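Local coordinates for phosphatidylserine synthase (Haemophilus influenzae, PDB 3HSI), which is an enzyme of the phospholipase D superfamily, with two PLD-type halves packed side by side in a single chain, at residues Y170-Y175 with N413-H418. Numbering follows the deposited sequence.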
loop_
_atom_site.group_PDB
_atom_site.type_symbol
_atom_site.label_atom_id
_atom_site.label_comp_id
_atom_site.label_asym_id
_atom_site.label_seq_id
_atom_site.Cartn_x
_atom_site.Cartn_y
_atom_site.Cartn_z
ATOM N N TYR C 170 -25.586 -5.714 19.938
ATOM C CA TYR C 170 -24.245 -5.394 20.359
ATOM C C TYR C 170 -23.211 -5.985 19.395
ATOM O O TYR C 170 -23.505 -6.864 18.545
ATOM C CB TYR C 170 -23.967 -5.822 21.825
ATOM C CG TYR C 170 -23.960 -7.310 21.992
ATOM C CD1 TYR C 170 -22.753 -8.024 21.937
ATOM C CD2 TYR C 170 -25.170 -8.030 22.171
ATOM C CE1 TYR C 170 -22.731 -9.414 22.055
ATOM C CE2 TYR C 170 -25.156 -9.420 22.311
ATOM C CZ TYR C 170 -23.919 -10.107 22.245
ATOM O OH TYR C 170 -23.860 -11.482 22.355
ATOM N N ARG C 171 -22.012 -5.436 19.531
ATOM C CA ARG C 171 -20.819 -5.834 18.816
ATOM C C ARG C 171 -19.818 -6.198 19.921
ATOM O O ARG C 171 -19.443 -5.337 20.739
ATOM C CB ARG C 171 -20.317 -4.654 17.978
ATOM C CG ARG C 171 -19.147 -4.956 17.064
ATOM C CD ARG C 171 -19.104 -3.950 15.969
ATOM N NE ARG C 171 -17.924 -4.089 15.128
ATOM C CZ ARG C 171 -17.766 -5.070 14.239
ATOM N NH1 ARG C 171 -18.709 -6.002 14.100
ATOM N NH2 ARG C 171 -16.680 -5.114 13.471
ATOM N N TYR C 172 -19.433 -7.474 19.954
ATOM C CA TYR C 172 -18.673 -8.086 21.060
ATOM C C TYR C 172 -17.201 -7.738 20.963
ATOM O O TYR C 172 -16.583 -7.868 19.892
ATOM C CB TYR C 172 -18.868 -9.603 21.035
ATOM C CG TYR C 172 -18.562 -10.390 22.307
ATOM C CD1 TYR C 172 -18.734 -9.832 23.584
ATOM C CD2 TYR C 172 -18.152 -11.733 22.221
ATOM C CE1 TYR C 172 -18.481 -10.582 24.749
ATOM C CE2 TYR C 172 -17.899 -12.492 23.360
ATOM C CZ TYR C 172 -18.071 -11.912 24.623
ATOM O OH TYR C 172 -17.834 -12.671 25.736
ATOM N N ASP C 173 -16.643 -7.239 22.060
ATOM C CA ASP C 173 -15.211 -7.014 22.118
ATOM C C ASP C 173 -14.699 -7.528 23.476
ATOM O O ASP C 173 -15.461 -8.171 24.257
ATOM C CB ASP C 173 -14.899 -5.504 21.890
ATOM C CG ASP C 173 -13.579 -5.267 21.136
ATOM O OD1 ASP C 173 -12.525 -5.603 21.690
ATOM O OD2 ASP C 173 -13.578 -4.741 20.001
ATOM N N ARG C 174 -13.421 -7.258 23.761
ATOM C CA ARG C 174 -12.854 -7.541 25.072
ATOM C C ARG C 174 -12.518 -6.256 25.779
ATOM O O ARG C 174 -12.244 -5.267 25.133
ATOM C CB ARG C 174 -11.587 -8.363 24.940
ATOM C CG ARG C 174 -11.838 -9.790 24.609
ATOM C CD ARG C 174 -10.525 -10.474 24.341
ATOM N NE ARG C 174 -9.761 -10.715 25.560
ATOM C CZ ARG C 174 -8.434 -10.814 25.603
ATOM N NH1 ARG C 174 -7.710 -10.666 24.502
ATOM N NH2 ARG C 174 -7.830 -11.095 26.744
ATOM N N TYR C 175 -12.557 -6.261 27.115
ATOM C CA TYR C 175 -12.395 -5.018 27.869
ATOM C C TYR C 175 -11.586 -5.302 29.110
ATOM O O TYR C 175 -11.955 -6.171 29.907
ATOM C CB TYR C 175 -13.777 -4.430 28.274
ATOM C CG TYR C 175 -14.858 -4.722 27.250
ATOM C CD1 TYR C 175 -15.100 -3.854 26.191
ATOM C CD2 TYR C 175 -15.588 -5.903 27.309
ATOM C CE1 TYR C 175 -16.083 -4.126 25.253
ATOM C CE2 TYR C 175 -16.564 -6.198 26.359
ATOM C CZ TYR C 175 -16.799 -5.320 25.334
ATOM O OH TYR C 175 -17.751 -5.651 24.396
ATOM N N ASN C 413 -13.973 -18.523 28.956
ATOM C CA ASN C 413 -15.207 -19.303 29.016
ATOM C C ASN C 413 -16.441 -18.477 28.686
ATOM O O ASN C 413 -17.379 -18.997 28.100
ATOM C CB ASN C 413 -15.383 -20.000 30.374
ATOM C CG ASN C 413 -14.527 -21.262 30.492
ATOM O OD1 ASN C 413 -14.164 -21.868 29.475
ATOM N ND2 ASN C 413 -14.167 -21.637 31.716
ATOM N N GLN C 414 -16.447 -17.202 29.092
ATOM C CA GLN C 414 -17.493 -16.284 28.667
ATOM C C GLN C 414 -17.459 -16.140 27.145
ATOM O O GLN C 414 -18.496 -16.245 26.473
ATOM C CB GLN C 414 -17.360 -14.921 29.326
ATOM C CG GLN C 414 -18.547 -14.009 29.027
ATOM C CD GLN C 414 -19.906 -14.695 29.292
ATOM O OE1 GLN C 414 -20.254 -15.005 30.425
ATOM N NE2 GLN C 414 -20.665 -14.930 28.232
ATOM N N ILE C 415 -16.268 -15.913 26.616
ATOM C CA ILE C 415 -16.096 -15.787 25.176
ATOM C C ILE C 415 -16.661 -16.992 24.418
ATOM O O ILE C 415 -17.404 -16.810 23.447
ATOM C CB ILE C 415 -14.636 -15.509 24.787
ATOM C CG1 ILE C 415 -14.274 -14.080 25.159
ATOM C CG2 ILE C 415 -14.422 -15.672 23.261
ATOM C CD1 ILE C 415 -12.776 -13.838 25.269
ATOM N N ARG C 416 -16.377 -18.207 24.906
ATOM C CA ARG C 416 -16.776 -19.443 24.226
ATOM C C ARG C 416 -18.271 -19.745 24.285
ATOM O O ARG C 416 -18.737 -20.661 23.579
ATOM C CB ARG C 416 -16.009 -20.617 24.827
ATOM C CG ARG C 416 -14.522 -20.602 24.458
ATOM C CD ARG C 416 -13.828 -21.814 25.046
ATOM N NE ARG C 416 -12.391 -21.780 24.821
ATOM C CZ ARG C 416 -11.470 -21.771 25.789
ATOM N NH1 ARG C 416 -11.831 -21.771 27.076
ATOM N NH2 ARG C 416 -10.176 -21.723 25.462
ATOM N N GLN C 417 -19.017 -18.992 25.122
ATOM C CA GLN C 417 -20.436 -19.300 25.372
ATOM C C GLN C 417 -21.269 -19.366 24.104
ATOM O O GLN C 417 -22.064 -20.286 23.952
ATOM C CB GLN C 417 -21.118 -18.327 26.354
ATOM C CG GLN C 417 -20.679 -18.454 27.815
ATOM C CD GLN C 417 -21.045 -19.816 28.406
ATOM O OE1 GLN C 417 -22.005 -20.465 27.975
ATOM N NE2 GLN C 417 -20.248 -20.272 29.367
ATOM N N HIS C 418 -21.119 -18.380 23.226
ATOM C CA HIS C 418 -21.904 -18.342 21.989
ATOM C C HIS C 418 -21.170 -18.950 20.809
ATOM O O HIS C 418 -21.464 -18.590 19.671
ATOM C CB HIS C 418 -22.343 -16.919 21.669
ATOM C CG HIS C 418 -23.274 -16.337 22.681
ATOM N ND1 HIS C 418 -24.521 -16.864 22.926
ATOM C CD2 HIS C 418 -23.146 -15.276 23.514
ATOM C CE1 HIS C 418 -25.130 -16.151 23.857
ATOM N NE2 HIS C 418 -24.324 -15.170 24.220
HETATM O O HOH W 1 -20.456 -14.230 25.842
#
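Gln414 and Tyr172 illustrate how a tyrosine hydroxyl can meet a helix both by packing and through a shared water. The glutamine's CG lies 3.6 Å from Tyr172 OH, and its chain bends at chi2 (50°), its amide plane standing nearly upright to the tyrosine ring, 82° away. A water links the two: it donates to Gln414 O at 2.9 Å and bonds Tyr172 OH at 3.1 Å. Its approach to Gln414 NE2 is too short to be trusted. One residue on, Ile415 presents its CA to the edge of the same ring, near the ring plane and 3.6 Å from Tyr172 OH; its CG1 sits 4.3 Å from Tyr172 CE2. Ile415 CD1 meets Arg174 CD at 4.2 Å, the two chains crossing at about a right angle, while the guanidinium runs on to a salt bridge with Glu411 of the same helix.

The contact lies where the two halves of the PLD fold meet: strand 171-179 belongs to the sheet of one half, whereas helix 405-415 lies in the PLD-like region of the other. Asp173, next to Tyr172, hydrogen-bonds His364, whose sequence setting is consistent with an HKD motif.

Farther along, His418 brings CD2 within 4.0 Å of Tyr170 OH, a hydroxyl already hydrogen-bonded to Asp358. The Tyr170 ring itself meets Tyr172 CB at its edge, in plane.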